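Local coordinates for mercuric reductase (Metallosphaera sedula, PDB 4YWO), which probably catalyses the NADPH-dependent reduction of Hg(2+) to elemental mercury, working as a homodimer with FAD as cofactor, at residues L373-V378 / G389-V394. Sequence-based numbering, arbitrary orientation.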
loop_
_atom_site.group_PDB
_atom_site.type_symbol
_atom_site.label_atom_id
_atom_site.label_comp_id
_atom_site.label_asym_id
_atom_site.label_seq_id
_atom_site.Cartn_x
_atom_site.Cartn_y
_atom_site.Cartn_z
ATOM N N LEU A 373 -14.941 -1.450 9.662
ATOM C CA LEU A 373 -15.419 -1.162 8.317
ATOM C C LEU A 373 -15.285 -2.455 7.465
ATOM O O LEU A 373 -14.171 -3.033 7.348
ATOM C CB LEU A 373 -14.512 -0.133 7.660
ATOM C CG LEU A 373 -14.893 0.334 6.250
ATOM C CD1 LEU A 373 -15.952 1.383 6.292
ATOM C CD2 LEU A 373 -13.632 0.854 5.513
ATOM N N PRO A 374 -16.345 -2.966 6.816
ATOM C CA PRO A 374 -16.172 -4.085 5.896
ATOM C C PRO A 374 -15.421 -3.715 4.645
ATOM O O PRO A 374 -15.709 -2.639 4.066
ATOM C CB PRO A 374 -17.604 -4.449 5.476
ATOM C CG PRO A 374 -18.437 -3.367 5.937
ATOM C CD PRO A 374 -17.754 -2.469 6.875
ATOM N N MET A 375 -14.560 -4.609 4.145
ATOM C CA MET A 375 -13.902 -4.322 2.921
ATOM C C MET A 375 -14.840 -4.248 1.705
ATOM O O MET A 375 -14.564 -3.568 0.745
ATOM C CB MET A 375 -12.881 -5.458 2.749
ATOM C CG MET A 375 -11.837 -5.309 1.774
ATOM S SD MET A 375 -10.809 -3.803 1.808
ATOM C CE MET A 375 -9.881 -3.771 3.235
ATOM N N SER A 376 -15.999 -4.854 1.798
ATOM C CA SER A 376 -16.978 -4.843 0.750
ATOM C C SER A 376 -17.472 -3.423 0.516
ATOM O O SER A 376 -17.941 -3.218 -0.615
ATOM C CB SER A 376 -18.132 -5.817 1.163
ATOM O OG SER A 376 -18.787 -5.329 2.260
ATOM N N SER A 377 -17.315 -2.480 1.475
ATOM C CA SER A 377 -17.670 -1.029 1.421
ATOM C C SER A 377 -16.557 -0.176 0.755
ATOM O O SER A 377 -16.780 1.044 0.589
ATOM C CB SER A 377 -17.820 -0.418 2.784
ATOM O OG SER A 377 -19.064 -0.960 3.360
ATOM N N VAL A 378 -15.417 -0.754 0.424
ATOM C CA VAL A 378 -14.299 0.030 -0.102
ATOM C C VAL A 378 -14.323 -0.016 -1.608
ATOM O O VAL A 378 -14.268 -1.130 -2.197
ATOM C CB VAL A 378 -12.982 -0.552 0.508
ATOM C CG1 VAL A 378 -11.754 0.163 -0.013
ATOM C CG2 VAL A 378 -13.015 -0.392 2.026
ATOM N N GLY A 389 -12.958 -9.181 3.797
ATOM C CA GLY A 389 -12.100 -8.529 4.768
ATOM C C GLY A 389 -12.712 -7.400 5.497
ATOM O O GLY A 389 -13.914 -7.144 5.426
ATOM N N PHE A 390 -11.871 -6.680 6.196
ATOM C CA PHE A 390 -12.257 -5.602 7.041
ATOM C C PHE A 390 -11.114 -4.722 7.447
ATOM O O PHE A 390 -9.940 -5.094 7.307
ATOM C CB PHE A 390 -12.957 -6.119 8.349
ATOM C CG PHE A 390 -12.012 -6.825 9.279
ATOM C CD1 PHE A 390 -11.236 -6.119 10.203
ATOM C CD2 PHE A 390 -11.677 -8.158 9.077
ATOM C CE1 PHE A 390 -10.265 -6.779 10.974
ATOM C CE2 PHE A 390 -10.740 -8.814 9.846
ATOM C CZ PHE A 390 -10.003 -8.136 10.773
ATOM N N VAL A 391 -11.449 -3.567 7.993
ATOM C CA VAL A 391 -10.447 -2.695 8.659
ATOM C C VAL A 391 -11.027 -2.342 10.034
ATOM O O VAL A 391 -12.176 -1.865 10.140
ATOM C CB VAL A 391 -10.070 -1.433 7.849
ATOM C CG1 VAL A 391 -9.017 -0.680 8.571
ATOM C CG2 VAL A 391 -9.560 -1.870 6.543
ATOM N N LYS A 392 -10.246 -2.597 11.087
ATOM C CA LYS A 392 -10.673 -2.275 12.472
ATOM C C LYS A 392 -9.703 -1.273 13.052
ATOM O O LYS A 392 -8.476 -1.427 12.939
ATOM C CB LYS A 392 -10.646 -3.506 13.321
ATOM C CG LYS A 392 -11.173 -3.347 14.733
ATOM C CD LYS A 392 -11.321 -4.763 15.351
ATOM C CE LYS A 392 -12.063 -4.693 16.631
ATOM N NZ LYS A 392 -12.247 -6.074 17.204
ATOM N N MET A 393 -10.234 -0.248 13.671
ATOM C CA MET A 393 -9.453 0.847 14.261
ATOM C C MET A 393 -9.811 1.008 15.714
ATOM O O MET A 393 -11.018 0.919 16.043
ATOM C CB MET A 393 -9.630 2.133 13.459
ATOM C CG MET A 393 -8.816 3.379 13.927
ATOM S SD MET A 393 -8.990 4.776 12.848
ATOM C CE MET A 393 -7.876 4.285 11.546
ATOM N N VAL A 394 -8.819 1.146 16.561
ATOM C CA VAL A 394 -9.009 1.264 17.991
ATOM C C VAL A 394 -8.398 2.549 18.499
ATOM O O VAL A 394 -7.264 2.880 18.131
ATOM C CB VAL A 394 -8.348 0.107 18.728
ATOM C CG1 VAL A 394 -8.557 0.188 20.228
ATOM C CG2 VAL A 394 -8.713 -1.279 18.193
HETATM O O HOH W 1 -16.127 -7.414 3.510
#
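Antiparallel strand pairing, carried mainly by the backbone, joins the end of strand 368-374 to the start of strand 390-396 in the antiparallel sheet of the dimerisation domain. Leu373 and Val391 form a hydrogen-bonded pair. Leu373 N donates to Val391 O at 2.8 Å, nearly straight. Val391 N returns a bond of 2.8 Å to Leu373 O. Both donors lie in the plane of the carbonyl they meet, as expected for regular pairing. Leu373 O also receives a CA-H...O contact from Phe390 CA at 3.2 Å.

One residue on, Pro374 and Phe390 are a non-hydrogen-bonded pair, and the ladder ends as the chain turns into the 3-10 segment 375-377. A third bond spans this exit, Met375 N to Gly389 O at 2.9 Å. It is straight at the hydrogen, but the donor stands above the carbonyl plane, 56° out of it, so it departs from sheet geometry. Gly389 O has a second donor in a water that also accepts from Ser376 N, bridging the 3-10 turn to the residue just ahead of strand 390-396.

Side chains add less. Met375 CB sits 3.3 Å from Gly389 O. At the backbone angles of Gly389 a CB would jam against the preceding carbonyl O, which calls for glycine. With CG anti to the backbone N and bends at chi2 and chi3, the Met375 side chain crosses that of Val391 obliquely, Met375 CE lying 3.8 Å from Val391 CG2.

Val378 occupies the N-cap position of helix 379-383. The Leu373 side chain is about 11 Å from that of Phe437, which binds an FAD not bound to this chain. Leu373 and Val391 face helix 442-449, touching Leu446 and Ser443, while Phe390 packs against helix 215-227; within the sheet, strand 399-407 pairs with the other edge of 390-396.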